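Local coordinates for protein rhamnosidase B (Bacillus sp., PDB 2OKX) that hydrolyses terminal alpha-L-rhamnosyl groups of rhamnosides as a glycoside hydrolase of family 78, built around an alpha barrel, at residues F565-S570 with H860-S865; D579-A584 with S804-E809; T630-L635 with N699-K704; S763-V768 with A794-G799. One frame throughout, in Å; residues are numbered along the deposited sequence.

In the fold
From the N terminus, the chain first runs through its beta-rich domains and then enters the helical domain that holds all four contacts. Contact 1 opens in the loop before helix 577-590 and closes only at 860-865, spanning most of the domain. Within that span, contact 2 pairs helix 577-590 with helix 801-813. Inside contact 2 lie contact 3, joining helices 627-644 and 696-715, and then contact 4, which closes a short excursion from the start of helix 764-772 to the loop before helix 801-813; these two follow in series. Contact 2 touches the other three: Glu583 reaches contact 1, Arg581 and Phe806 reach contact 3, and Tyr807 meets Ile798 of contact 4.

Contact 1 of 4, residues F565-S570 with H860-S865; sequences FVDCPS and HCHAWS
Cys568 and His862 bring their backbones together, with CA atoms 5.0 Å apart, where two irregular loops pass each other before 860-865 turns into a short 3-10 segment at Ala863. The carbonyl of Asp567 faces His862: its O lies 3.4 Å above the plane of the His862 imidazole, over the ring centre, and also receives a CA-H...O contact from His862 CA at 3.3 Å. A water lies 2.8 Å from Asp567 O, where it can donate, and accepts from Trp864 N, linking the two backbones. Cys568 CB sits obliquely to the imidazole, and Cys568 SG lies 4.6 Å from the centroid of the His862 ring, again obliquely. Both loops belong to the alpha barrel of the six-hairpin glycosidase domain, in which loops joining the helices commonly line the substrate pocket. A bound glycerol hydrogen-bonded to Asp567 OD2 is consistent with such a pocket here, while Asp567 OD1 accepts from Val574 N. The Asp567 carboxylate stands steeply to the imidazole, the planes 76° apart. Farther along, Cys861 SG is anti to its backbone N (chi1 -177°), which lays it 3.8 Å from Pro569 CD; the same CD approaches Cys861 O at 3.4 Å.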
loop_
_atom_site.group_PDB
_atom_site.type_symbol
_atom_site.label_atom_id
_atom_site.label_comp_id
_atom_site.label_asym_id
_atom_site.label_seq_id
_atom_site.Cartn_x
_atom_site.Cartn_y
_atom_site.Cartn_z
ATOM N N PHE A 565 -4.488 -1.876 -8.611
ATOM C CA PHE A 565 -3.686 -0.669 -8.473
ATOM C C PHE A 565 -3.561 -0.535 -6.958
ATOM O O PHE A 565 -4.435 -1.005 -6.227
ATOM C CB PHE A 565 -4.432 0.561 -9.009
ATOM C CG PHE A 565 -4.475 0.646 -10.506
ATOM C CD1 PHE A 565 -5.669 0.454 -11.193
ATOM C CD2 PHE A 565 -3.323 0.933 -11.230
ATOM C CE1 PHE A 565 -5.716 0.548 -12.585
ATOM C CE2 PHE A 565 -3.357 1.030 -12.623
ATOM C CZ PHE A 565 -4.559 0.836 -13.301
ATOM N N VAL A 566 -2.484 0.074 -6.479
ATOM C CA VAL A 566 -2.326 0.281 -5.043
ATOM C C VAL A 566 -1.830 1.701 -4.832
ATOM O O VAL A 566 -1.295 2.322 -5.753
ATOM C CB VAL A 566 -1.324 -0.721 -4.390
ATOM C CG1 VAL A 566 -1.869 -2.131 -4.478
ATOM C CG2 VAL A 566 0.035 -0.630 -5.060
ATOM N N ASP A 567 -2.037 2.229 -3.633
ATOM C CA ASP A 567 -1.598 3.581 -3.322
ATOM C C ASP A 567 -0.072 3.653 -3.343
ATOM O O ASP A 567 0.503 4.582 -3.909
ATOM C CB ASP A 567 -2.144 4.020 -1.951
ATOM C CG ASP A 567 -1.725 3.088 -0.816
ATOM O OD1 ASP A 567 -1.590 1.871 -1.057
ATOM O OD2 ASP A 567 -1.556 3.572 0.327
ATOM N N CYS A 568 0.576 2.664 -2.736
ATOM C CA CYS A 568 2.034 2.612 -2.688
ATOM C C CYS A 568 2.520 1.187 -2.412
ATOM O O CYS A 568 1.770 0.348 -1.919
ATOM C CB CYS A 568 2.569 3.562 -1.608
ATOM S SG CYS A 568 1.975 3.220 0.071
ATOM N N PRO A 569 3.789 0.898 -2.736
ATOM C CA PRO A 569 4.356 -0.437 -2.518
ATOM C C PRO A 569 4.970 -0.655 -1.132
ATOM O O PRO A 569 5.215 -1.794 -0.728
ATOM C CB PRO A 569 5.404 -0.531 -3.615
ATOM C CG PRO A 569 5.963 0.871 -3.615
ATOM C CD PRO A 569 4.707 1.734 -3.534
ATOM N N SER A 570 5.218 0.431 -0.408
ATOM C CA SER A 570 5.833 0.326 0.909
ATOM C C SER A 570 4.855 0.242 2.080
ATOM O O SER A 570 4.567 -0.852 2.571
ATOM C CB SER A 570 6.803 1.494 1.130
ATOM O OG SER A 570 6.144 2.743 1.003
ATOM N N HIS A 860 7.265 7.764 -0.614
ATOM C CA HIS A 860 8.027 8.352 -1.707
ATOM C C HIS A 860 7.611 7.785 -3.057
ATOM O O HIS A 860 8.176 8.150 -4.088
ATOM C CB HIS A 860 9.526 8.118 -1.491
ATOM C CG HIS A 860 10.112 8.956 -0.398
ATOM N ND1 HIS A 860 11.017 9.967 -0.640
ATOM C CD2 HIS A 860 9.885 8.966 0.937
ATOM C CE1 HIS A 860 11.319 10.564 0.499
ATOM N NE2 HIS A 860 10.646 9.977 1.471
ATOM N N CYS A 861 6.621 6.899 -3.051
ATOM C CA CYS A 861 6.158 6.272 -4.286
ATOM C C CYS A 861 4.638 6.101 -4.276
ATOM O O CYS A 861 4.128 5.095 -3.792
ATOM C CB CYS A 861 6.842 4.903 -4.451
ATOM S SG CYS A 861 6.458 4.009 -5.990
ATOM N N HIS A 862 3.927 7.097 -4.804
ATOM C CA HIS A 862 2.462 7.087 -4.873
ATOM C C HIS A 862 2.078 7.384 -6.317
ATOM O O HIS A 862 2.239 8.512 -6.781
ATOM C CB HIS A 862 1.870 8.173 -3.962
ATOM C CG HIS A 862 1.280 7.648 -2.690
ATOM N ND1 HIS A 862 -0.055 7.791 -2.370
ATOM C CD2 HIS A 862 1.845 6.990 -1.651
ATOM C CE1 HIS A 862 -0.285 7.245 -1.189
ATOM N NE2 HIS A 862 0.852 6.753 -0.731
ATOM N N ALA A 863 1.569 6.380 -7.023
ATOM C CA ALA A 863 1.204 6.567 -8.423
ATOM C C ALA A 863 0.103 7.597 -8.633
ATOM O O ALA A 863 -0.122 8.036 -9.757
ATOM C CB ALA A 863 0.806 5.228 -9.059
ATOM N N TRP A 864 -0.592 7.993 -7.570
ATOM C CA TRP A 864 -1.633 8.994 -7.752
ATOM C C TRP A 864 -0.961 10.340 -8.050
ATOM O O TRP A 864 -1.618 11.313 -8.433
ATOM C CB TRP A 864 -2.558 9.054 -6.515
ATOM C CG TRP A 864 -2.076 9.822 -5.305
ATOM C CD1 TRP A 864 -0.812 10.282 -5.050
ATOM C CD2 TRP A 864 -2.876 10.213 -4.179
ATOM N NE1 TRP A 864 -0.778 10.940 -3.837
ATOM C CE2 TRP A 864 -2.032 10.910 -3.283
ATOM C CE3 TRP A 864 -4.227 10.040 -3.842
ATOM C CZ2 TRP A 864 -2.496 11.437 -2.070
ATOM C CZ3 TRP A 864 -4.691 10.565 -2.635
ATOM C CH2 TRP A 864 -3.824 11.257 -1.764
ATOM N N SER A 865 0.366 10.355 -7.919
ATOM C CA SER A 865 1.190 11.541 -8.159
ATOM C C SER A 865 1.938 11.488 -9.500
ATOM O O SER A 865 2.761 12.361 -9.776
ATOM C CB SER A 865 2.241 11.686 -7.052
ATOM O OG SER A 865 1.656 11.903 -5.779
HETATM O O HOH W 1 -1.159 6.488 -5.207
HETATM O O HOH W 2 5.613 4.071 -1.022
#

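Contact 2 of 4, residues D579-A584 with S804-E809; sequences DSRNEA and SFFYYE
Arg581 and Glu809 meet tip to tip in an end-on salt bridge, each terminal nitrogen holding one oxygen. Arg581 CG is anti to its backbone N, and the chain bends at chi2 (-92°) on its way to Glu809. Arg581 NH1 donates to Glu809 OE2 at 2.8 Å on its syn side, and Arg581 NH2 to Glu809 OE1 at 3.0 Å from above the carboxylate plane; the two groups are twisted by 42°. NH2 also donates to Asn582 OD1 (3.1 Å), while NH1 has a second salt bridge to Glu639, so the buried guanidinium is gripped by several acceptors. Beside it, the Asn582 amide stacks on one face of the Phe805 ring, nearly parallel to it, with Asn582 CG 3.6 Å above the ring and toward its rim. In oblique packing, Arg581 NH2 touches CE1 of both Phe805 and Phe806 at 3.6 Å. The helix axes pass at 11.8 Å, inclined by 54°. In the alpha barrel, Phe806 goes on to meet Phe632 of helix 627-644 and Leu772 of helix 764-772, whereas Phe805 packs edge-to-face with Phe871 of helix 868-876.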
loop_
_atom_site.group_PDB
_atom_site.type_symbol
_atom_site.label_atom_id
_atom_site.label_comp_id
_atom_site.label_asym_id
_atom_site.label_seq_id
_atom_site.Cartn_x
_atom_site.Cartn_y
_atom_site.Cartn_z
ATOM N N ASP A 579 -7.139 6.996 -5.676
ATOM C CA ASP A 579 -5.847 6.976 -6.353
ATOM C C ASP A 579 -5.937 6.322 -7.732
ATOM O O ASP A 579 -5.340 6.802 -8.700
ATOM C CB ASP A 579 -4.810 6.197 -5.530
ATOM C CG ASP A 579 -4.658 6.716 -4.109
ATOM O OD1 ASP A 579 -3.503 6.794 -3.630
ATOM O OD2 ASP A 579 -5.681 7.023 -3.464
ATOM N N SER A 580 -6.686 5.225 -7.809
ATOM C CA SER A 580 -6.816 4.464 -9.045
ATOM C C SER A 580 -7.317 5.225 -10.270
ATOM O O SER A 580 -7.003 4.843 -11.392
ATOM C CB SER A 580 -7.704 3.236 -8.817
ATOM O OG SER A 580 -9.070 3.597 -8.752
ATOM N N ARG A 581 -8.104 6.276 -10.074
ATOM C CA ARG A 581 -8.598 7.035 -11.222
ATOM C C ARG A 581 -7.421 7.641 -11.986
ATOM O O ARG A 581 -7.319 7.489 -13.205
ATOM C CB ARG A 581 -9.561 8.138 -10.776
ATOM C CG ARG A 581 -10.151 8.955 -11.930
ATOM C CD ARG A 581 -9.324 10.200 -12.237
ATOM N NE ARG A 581 -9.797 10.888 -13.439
ATOM C CZ ARG A 581 -9.420 12.114 -13.801
ATOM N NH1 ARG A 581 -9.903 12.661 -14.910
ATOM N NH2 ARG A 581 -8.567 12.799 -13.053
ATOM N N ASN A 582 -6.527 8.315 -11.267
ATOM C CA ASN A 582 -5.365 8.922 -11.904
ATOM C C ASN A 582 -4.402 7.848 -12.388
ATOM O O ASN A 582 -3.854 7.940 -13.485
ATOM C CB ASN A 582 -4.639 9.855 -10.931
ATOM C CG ASN A 582 -5.417 11.130 -10.648
ATOM O OD1 ASN A 582 -6.501 11.352 -11.189
ATOM N ND2 ASN A 582 -4.857 11.977 -9.796
ATOM N N GLU A 583 -4.198 6.824 -11.566
ATOM C CA GLU A 583 -3.291 5.747 -11.925
ATOM C C GLU A 583 -3.722 5.051 -13.215
ATOM O O GLU A 583 -2.881 4.663 -14.017
ATOM C CB GLU A 583 -3.189 4.736 -10.779
ATOM C CG GLU A 583 -2.645 5.338 -9.488
ATOM C CD GLU A 583 -2.663 4.351 -8.328
ATOM O OE1 GLU A 583 -3.744 3.805 -8.033
ATOM O OE2 GLU A 583 -1.601 4.130 -7.708
ATOM N N ALA A 584 -5.028 4.910 -13.421
ATOM C CA ALA A 584 -5.522 4.255 -14.630
ATOM C C ALA A 584 -5.168 5.077 -15.865
ATOM O O ALA A 584 -4.704 4.536 -16.866
ATOM C CB ALA A 584 -7.048 4.053 -14.549
ATOM N N SER A 804 -2.315 18.112 -7.857
ATOM C CA SER A 804 -1.689 18.734 -9.022
ATOM C C SER A 804 -2.297 18.176 -10.309
ATOM O O SER A 804 -2.438 18.892 -11.298
ATOM C CB SER A 804 -0.176 18.477 -9.033
ATOM O OG SER A 804 0.501 19.267 -8.068
ATOM N N PHE A 805 -2.661 16.897 -10.288
ATOM C CA PHE A 805 -3.245 16.250 -11.463
ATOM C C PHE A 805 -4.507 16.987 -11.900
ATOM O O PHE A 805 -4.681 17.296 -13.082
ATOM C CB PHE A 805 -3.584 14.787 -11.153
ATOM C CG PHE A 805 -3.880 13.955 -12.375
ATOM C CD1 PHE A 805 -4.998 14.213 -13.163
ATOM C CD2 PHE A 805 -3.042 12.899 -12.727
ATOM C CE1 PHE A 805 -5.282 13.432 -14.286
ATOM C CE2 PHE A 805 -3.313 12.110 -13.845
ATOM C CZ PHE A 805 -4.437 12.376 -14.628
ATOM N N PHE A 806 -5.387 17.256 -10.944
ATOM C CA PHE A 806 -6.628 17.960 -11.235
ATOM C C PHE A 806 -6.312 19.381 -11.694
ATOM O O PHE A 806 -6.975 19.920 -12.579
ATOM C CB PHE A 806 -7.525 17.973 -9.990
ATOM C CG PHE A 806 -7.980 16.603 -9.562
ATOM C CD1 PHE A 806 -8.803 15.842 -10.383
ATOM C CD2 PHE A 806 -7.569 16.064 -8.345
ATOM C CE1 PHE A 806 -9.212 14.559 -10.002
ATOM C CE2 PHE A 806 -7.972 14.784 -7.953
ATOM C CZ PHE A 806 -8.793 14.030 -8.782
ATOM N N TYR A 807 -5.283 19.976 -11.103
ATOM C CA TYR A 807 -4.871 21.328 -11.466
ATOM C C TYR A 807 -4.421 21.367 -12.932
ATOM O O TYR A 807 -4.738 22.308 -13.667
ATOM C CB TYR A 807 -3.739 21.784 -10.540
ATOM C CG TYR A 807 -3.151 23.142 -10.860
ATOM C CD1 TYR A 807 -3.968 24.258 -11.057
ATOM C CD2 TYR A 807 -1.774 23.312 -10.942
ATOM C CE1 TYR A 807 -3.418 25.511 -11.328
ATOM C CE2 TYR A 807 -1.216 24.555 -11.209
ATOM C CZ TYR A 807 -2.043 25.648 -11.401
ATOM O OH TYR A 807 -1.478 26.871 -11.658
ATOM N N TYR A 808 -3.692 20.338 -13.356
ATOM C CA TYR A 808 -3.218 20.275 -14.736
ATOM C C TYR A 808 -4.387 20.077 -15.701
ATOM O O TYR A 808 -4.379 20.609 -16.812
ATOM C CB TYR A 808 -2.184 19.153 -14.905
ATOM C CG TYR A 808 -0.924 19.340 -14.070
ATOM C CD1 TYR A 808 -0.564 20.596 -13.576
ATOM C CD2 TYR A 808 -0.086 18.259 -13.784
ATOM C CE1 TYR A 808 0.604 20.771 -12.810
ATOM C CE2 TYR A 808 1.078 18.423 -13.024
ATOM C CZ TYR A 808 1.415 19.677 -12.541
ATOM O OH TYR A 808 2.565 19.838 -11.796
ATOM N N GLU A 809 -5.392 19.312 -15.286
ATOM C CA GLU A 809 -6.554 19.109 -16.144
ATOM C C GLU A 809 -7.219 20.469 -16.356
ATOM O O GLU A 809 -7.733 20.761 -17.439
ATOM C CB GLU A 809 -7.543 18.127 -15.507
ATOM C CG GLU A 809 -7.122 16.659 -15.606
ATOM C CD GLU A 809 -8.189 15.700 -15.091
ATOM O OE1 GLU A 809 -8.427 15.663 -13.864
ATOM O OE2 GLU A 809 -8.794 14.985 -15.914
#

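Contact 3 of 4, residues T630-L635 with N699-K704; sequences TFFWIL and NLFLVK
Leu635 N donates to Phe631 O (3.1 Å), a bond that sets Phe631 and Leu635 one helical turn apart, where they touch Leu702 and Lys704 respectively. Between the helices the packing is largely apolar. Phe632 drives the edge of its ring at the face of Phe701 in a T-shaped stack, centroids 4.9 Å apart and planes at 82°, with Phe632 CE1 over the ring centre. Phe631 has Leu702 CA over one face, 4.2 Å from its centroid, and Phe631 CD2 meets Phe701 CB at 3.7 Å. Leu702 CD1 touches Phe631 CE1 at 3.8 Å. An alanine in place of Phe701 would probably leave the Phe632 edge without its face and open a gap between the helices. The extended Lys704 chain brings NZ to 4.0 Å from Leu635 CD1. The axes run 9.7 Å apart at 26°, nearly aligned, as neighbours in the alpha barrel. Behind helix 627-644, Trp633 packs on helix 647-665; behind 696-715, Leu700 and Leu702 pack on helix 723-739, while Phe632 and Leu635 also touch Arg581 of helix 577-590.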
loop_
_atom_site.group_PDB
_atom_site.type_symbol
_atom_site.label_atom_id
_atom_site.label_comp_id
_atom_site.label_asym_id
_atom_site.label_seq_id
_atom_site.Cartn_x
_atom_site.Cartn_y
_atom_site.Cartn_z
ATOM N N THR A 630 -15.489 7.796 -4.139
ATOM C CA THR A 630 -16.545 7.092 -4.849
ATOM C C THR A 630 -16.887 7.860 -6.125
ATOM O O THR A 630 -17.166 7.260 -7.164
ATOM C CB THR A 630 -17.792 6.916 -3.964
ATOM O OG1 THR A 630 -17.467 6.051 -2.867
ATOM C CG2 THR A 630 -18.933 6.291 -4.760
ATOM N N PHE A 631 -16.847 9.186 -6.055
ATOM C CA PHE A 631 -17.133 9.989 -7.237
ATOM C C PHE A 631 -16.039 9.753 -8.280
ATOM O O PHE A 631 -16.312 9.747 -9.481
ATOM C CB PHE A 631 -17.203 11.484 -6.892
ATOM C CG PHE A 631 -18.252 11.830 -5.863
ATOM C CD1 PHE A 631 -19.379 11.030 -5.696
ATOM C CD2 PHE A 631 -18.115 12.967 -5.072
ATOM C CE1 PHE A 631 -20.357 11.358 -4.747
ATOM C CE2 PHE A 631 -19.087 13.303 -4.123
ATOM C CZ PHE A 631 -20.209 12.493 -3.963
ATOM N N PHE A 632 -14.802 9.561 -7.824
ATOM C CA PHE A 632 -13.699 9.320 -8.751
ATOM C C PHE A 632 -13.834 7.937 -9.370
ATOM O O PHE A 632 -13.367 7.697 -10.487
ATOM C CB PHE A 632 -12.342 9.465 -8.049
ATOM C CG PHE A 632 -12.042 10.867 -7.596
ATOM C CD1 PHE A 632 -12.613 11.961 -8.247
ATOM C CD2 PHE A 632 -11.197 11.101 -6.516
ATOM C CE1 PHE A 632 -12.349 13.263 -7.825
ATOM C CE2 PHE A 632 -10.928 12.396 -6.089
ATOM C CZ PHE A 632 -11.507 13.481 -6.746
ATOM N N TRP A 633 -14.475 7.029 -8.638
ATOM C CA TRP A 633 -14.707 5.677 -9.131
ATOM C C TRP A 633 -15.674 5.770 -10.312
ATOM O O TRP A 633 -15.502 5.098 -11.328
ATOM C CB TRP A 633 -15.329 4.799 -8.038
ATOM C CG TRP A 633 -15.841 3.473 -8.547
ATOM C CD1 TRP A 633 -15.094 2.413 -8.972
ATOM C CD2 TRP A 633 -17.213 3.087 -8.710
ATOM N NE1 TRP A 633 -15.914 1.389 -9.391
ATOM C CE2 TRP A 633 -17.219 1.777 -9.242
ATOM C CE3 TRP A 633 -18.437 3.721 -8.457
ATOM C CZ2 TRP A 633 -18.406 1.087 -9.528
ATOM C CZ3 TRP A 633 -19.620 3.035 -8.742
ATOM C CH2 TRP A 633 -19.593 1.731 -9.272
ATOM N N ILE A 634 -16.703 6.602 -10.169
ATOM C CA ILE A 634 -17.671 6.768 -11.244
ATOM C C ILE A 634 -16.947 7.358 -12.452
ATOM O O ILE A 634 -17.146 6.923 -13.584
ATOM C CB ILE A 634 -18.830 7.695 -10.813
ATOM C CG1 ILE A 634 -19.665 6.996 -9.732
ATOM C CG2 ILE A 634 -19.700 8.046 -12.018
ATOM C CD1 ILE A 634 -20.768 7.857 -9.135
ATOM N N LEU A 635 -16.093 8.343 -12.194
ATOM C CA LEU A 635 -15.316 8.979 -13.252
ATOM C C LEU A 635 -14.475 7.911 -13.948
ATOM O O LEU A 635 -14.470 7.814 -15.175
ATOM C CB LEU A 635 -14.385 10.039 -12.661
ATOM C CG LEU A 635 -14.029 11.265 -13.511
ATOM C CD1 LEU A 635 -12.771 11.896 -12.945
ATOM C CD2 LEU A 635 -13.821 10.889 -14.963
ATOM N N ASN A 699 -19.187 18.709 -2.961
ATOM C CA ASN A 699 -20.491 19.113 -3.474
ATOM C C ASN A 699 -20.321 19.313 -4.979
ATOM O O ASN A 699 -21.168 18.910 -5.775
ATOM C CB ASN A 699 -20.942 20.413 -2.807
ATOM C CG ASN A 699 -21.866 20.169 -1.630
ATOM O OD1 ASN A 699 -23.077 20.006 -1.801
ATOM N ND2 ASN A 699 -21.298 20.123 -0.428
ATOM N N LEU A 700 -19.201 19.924 -5.352
ATOM C CA LEU A 700 -18.884 20.182 -6.752
ATOM C C LEU A 700 -18.675 18.880 -7.526
ATOM O O LEU A 700 -19.170 18.727 -8.642
ATOM C CB LEU A 700 -17.632 21.053 -6.846
ATOM C CG LEU A 700 -17.744 22.472 -6.275
ATOM C CD1 LEU A 700 -16.364 23.087 -6.145
ATOM C CD2 LEU A 700 -18.639 23.323 -7.179
ATOM N N PHE A 701 -17.941 17.939 -6.935
ATOM C CA PHE A 701 -17.692 16.668 -7.599
ATOM C C PHE A 701 -18.960 15.828 -7.728
ATOM O O PHE A 701 -19.074 15.004 -8.632
ATOM C CB PHE A 701 -16.595 15.883 -6.866
ATOM C CG PHE A 701 -15.197 16.230 -7.314
ATOM C CD1 PHE A 701 -14.196 16.498 -6.384
ATOM C CD2 PHE A 701 -14.878 16.275 -8.669
ATOM C CE1 PHE A 701 -12.900 16.806 -6.792
ATOM C CE2 PHE A 701 -13.582 16.581 -9.090
ATOM C CZ PHE A 701 -12.590 16.848 -8.148
ATOM N N LEU A 702 -19.920 16.033 -6.832
ATOM C CA LEU A 702 -21.168 15.281 -6.919
ATOM C C LEU A 702 -21.909 15.724 -8.180
ATOM O O LEU A 702 -22.512 14.912 -8.881
ATOM C CB LEU A 702 -22.043 15.526 -5.686
ATOM C CG LEU A 702 -23.423 14.853 -5.693
ATOM C CD1 LEU A 702 -23.303 13.378 -6.048
ATOM C CD2 LEU A 702 -24.068 15.016 -4.324
ATOM N N VAL A 703 -21.854 17.019 -8.466
ATOM C CA VAL A 703 -22.504 17.551 -9.657
ATOM C C VAL A 703 -21.925 16.854 -10.883
ATOM O O VAL A 703 -22.660 16.281 -11.689
ATOM C CB VAL A 703 -22.269 19.072 -9.794
ATOM C CG1 VAL A 703 -22.810 19.568 -11.132
ATOM C CG2 VAL A 703 -22.947 19.807 -8.644
ATOM N N LYS A 704 -20.601 16.889 -11.007
ATOM C CA LYS A 704 -19.933 16.266 -12.146
ATOM C C LYS A 704 -20.170 14.761 -12.204
ATOM O O LYS A 704 -20.306 14.194 -13.286
ATOM C CB LYS A 704 -18.427 16.547 -12.114
ATOM C CG LYS A 704 -17.704 16.046 -13.359
ATOM C CD LYS A 704 -16.204 16.235 -13.264
ATOM C CE LYS A 704 -15.492 15.484 -14.383
ATOM N NZ LYS A 704 -14.015 15.485 -14.192
#

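Contact 4 of 4, residues S763-V768 with A794-G799; sequences SMQTQV and AFVQIG
Ser763 forms a single beta bridge with Val796, and the two CB atoms press together at 3.4 Å, tighter than usual for carbons. Its OG, turned between backbone N and carbonyl carbon (chi1 63°), accepts a weak capping bond from Thr766 N (3.4 Å) and is also hydrogen-bonded to Asp750. Met764 N then donates to Val796 O, 2.9 Å and almost straight at 170°, in the plane of the carbonyl. The bent Met764 side chain leaves SD at the edge of the Phe795 ring, 4.3 Å from CD1. This is an N-capped helix start, 764-772 of the alpha barrel, bridged to the extended strand-like loop that leads into helix 801-813. Gln765 lays its amide beside the backbone of Val796, Gln797 and Ile798; an alanine here would probably open a gap there and leave the Gln797 carbonyl without this polar neighbour. Gln767 crosses Phe795 at about a right angle, its CG 4.1 Å from the ring's CE1, while Gln767 NE2 donates to Ser763 O (3.3 Å) and to Tyr748 O.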
loop_
_atom_site.group_PDB
_atom_site.type_symbol
_atom_site.label_atom_id
_atom_site.label_comp_id
_atom_site.label_asym_id
_atom_site.label_seq_id
_atom_site.Cartn_x
_atom_site.Cartn_y
_atom_site.Cartn_z
ATOM N N SER A 763 -9.151 28.152 -0.529
ATOM C CA SER A 763 -8.082 27.322 -1.070
ATOM C C SER A 763 -8.104 27.240 -2.588
ATOM O O SER A 763 -9.143 27.417 -3.222
ATOM C CB SER A 763 -8.191 25.910 -0.496
ATOM O OG SER A 763 -9.408 25.305 -0.902
ATOM N N MET A 764 -6.940 26.975 -3.169
ATOM C CA MET A 764 -6.832 26.830 -4.614
ATOM C C MET A 764 -7.621 25.595 -5.022
ATOM O O MET A 764 -8.257 25.570 -6.076
ATOM C CB MET A 764 -5.373 26.652 -5.023
ATOM C CG MET A 764 -4.597 27.946 -5.126
ATOM S SD MET A 764 -5.343 29.010 -6.375
ATOM C CE MET A 764 -5.096 28.019 -7.852
ATOM N N GLN A 765 -7.573 24.577 -4.165
ATOM C CA GLN A 765 -8.255 23.313 -4.411
ATOM C C GLN A 765 -9.731 23.470 -4.766
ATOM O O GLN A 765 -10.192 22.978 -5.797
ATOM C CB GLN A 765 -8.123 22.393 -3.187
ATOM C CG GLN A 765 -6.719 21.818 -2.940
ATOM C CD GLN A 765 -5.811 22.729 -2.127
ATOM O OE1 GLN A 765 -4.774 22.292 -1.621
ATOM N NE2 GLN A 765 -6.189 23.995 -2.001
ATOM N N THR A 766 -10.479 24.147 -3.903
ATOM C CA THR A 766 -11.902 24.337 -4.140
ATOM C C THR A 766 -12.180 25.070 -5.445
ATOM O O THR A 766 -13.123 24.736 -6.158
ATOM C CB THR A 766 -12.553 25.101 -2.975
ATOM O OG1 THR A 766 -12.400 24.336 -1.771
ATOM C CG2 THR A 766 -14.041 25.322 -3.244
ATOM N N GLN A 767 -11.354 26.064 -5.755
ATOM C CA GLN A 767 -11.524 26.839 -6.979
ATOM C C GLN A 767 -11.252 25.963 -8.203
ATOM O O GLN A 767 -12.004 25.993 -9.180
ATOM C CB GLN A 767 -10.573 28.039 -6.989
ATOM C CG GLN A 767 -10.532 28.844 -5.695
ATOM C CD GLN A 767 -11.910 29.101 -5.108
ATOM O OE1 GLN A 767 -12.831 29.520 -5.810
ATOM N NE2 GLN A 767 -12.051 28.859 -3.806
ATOM N N VAL A 768 -10.171 25.186 -8.147
ATOM C CA VAL A 768 -9.816 24.303 -9.252
ATOM C C VAL A 768 -10.948 23.315 -9.520
ATOM O O VAL A 768 -11.325 23.086 -10.668
ATOM C CB VAL A 768 -8.515 23.513 -8.951
ATOM C CG1 VAL A 768 -8.295 22.442 -10.010
ATOM C CG2 VAL A 768 -7.328 24.460 -8.921
ATOM N N ALA A 794 -2.460 33.934 -0.437
ATOM C CA ALA A 794 -3.236 33.924 0.799
ATOM C C ALA A 794 -4.113 32.682 0.863
ATOM O O ALA A 794 -4.530 32.255 1.943
ATOM C CB ALA A 794 -4.100 35.175 0.889
ATOM N N PHE A 795 -4.400 32.110 -0.301
ATOM C CA PHE A 795 -5.220 30.907 -0.379
ATOM C C PHE A 795 -4.415 29.698 0.066
ATOM O O PHE A 795 -3.182 29.709 0.017
ATOM C CB PHE A 795 -5.690 30.655 -1.815
ATOM C CG PHE A 795 -6.852 31.503 -2.246
ATOM C CD1 PHE A 795 -7.498 31.238 -3.451
ATOM C CD2 PHE A 795 -7.303 32.560 -1.463
ATOM C CE1 PHE A 795 -8.576 32.011 -3.871
ATOM C CE2 PHE A 795 -8.382 33.339 -1.876
ATOM C CZ PHE A 795 -9.018 33.063 -3.082
ATOM N N VAL A 796 -5.115 28.659 0.507
ATOM C CA VAL A 796 -4.451 27.425 0.903
ATOM C C VAL A 796 -3.894 26.902 -0.420
ATOM O O VAL A 796 -4.559 27.004 -1.448
ATOM C CB VAL A 796 -5.456 26.403 1.487
ATOM C CG1 VAL A 796 -4.775 25.059 1.701
ATOM C CG2 VAL A 796 -6.010 26.920 2.809
ATOM N N GLN A 797 -2.681 26.361 -0.401
ATOM C CA GLN A 797 -2.058 25.859 -1.622
ATOM C C GLN A 797 -2.187 24.347 -1.794
ATOM O O GLN A 797 -2.507 23.629 -0.843
ATOM C CB GLN A 797 -0.579 26.251 -1.645
ATOM C CG GLN A 797 -0.325 27.752 -1.541
ATOM C CD GLN A 797 -0.936 28.532 -2.693
ATOM O OE1 GLN A 797 -0.705 28.220 -3.858
ATOM N NE2 GLN A 797 -1.715 29.559 -2.368
ATOM N N ILE A 798 -1.936 23.871 -3.014
ATOM C CA ILE A 798 -2.008 22.445 -3.324
ATOM C C ILE A 798 -0.940 21.718 -2.514
ATOM O O ILE A 798 0.229 22.109 -2.525
ATOM C CB ILE A 798 -1.781 22.195 -4.834
ATOM C CG1 ILE A 798 -2.955 22.772 -5.633
ATOM C CG2 ILE A 798 -1.632 20.699 -5.106
ATOM C CD1 ILE A 798 -2.827 22.593 -7.129
ATOM N N GLY A 799 -1.341 20.658 -1.817
ATOM C CA GLY A 799 -0.393 19.936 -0.987
ATOM C C GLY A 799 0.127 18.600 -1.481
ATOM O O GLY A 799 0.966 17.990 -0.819
#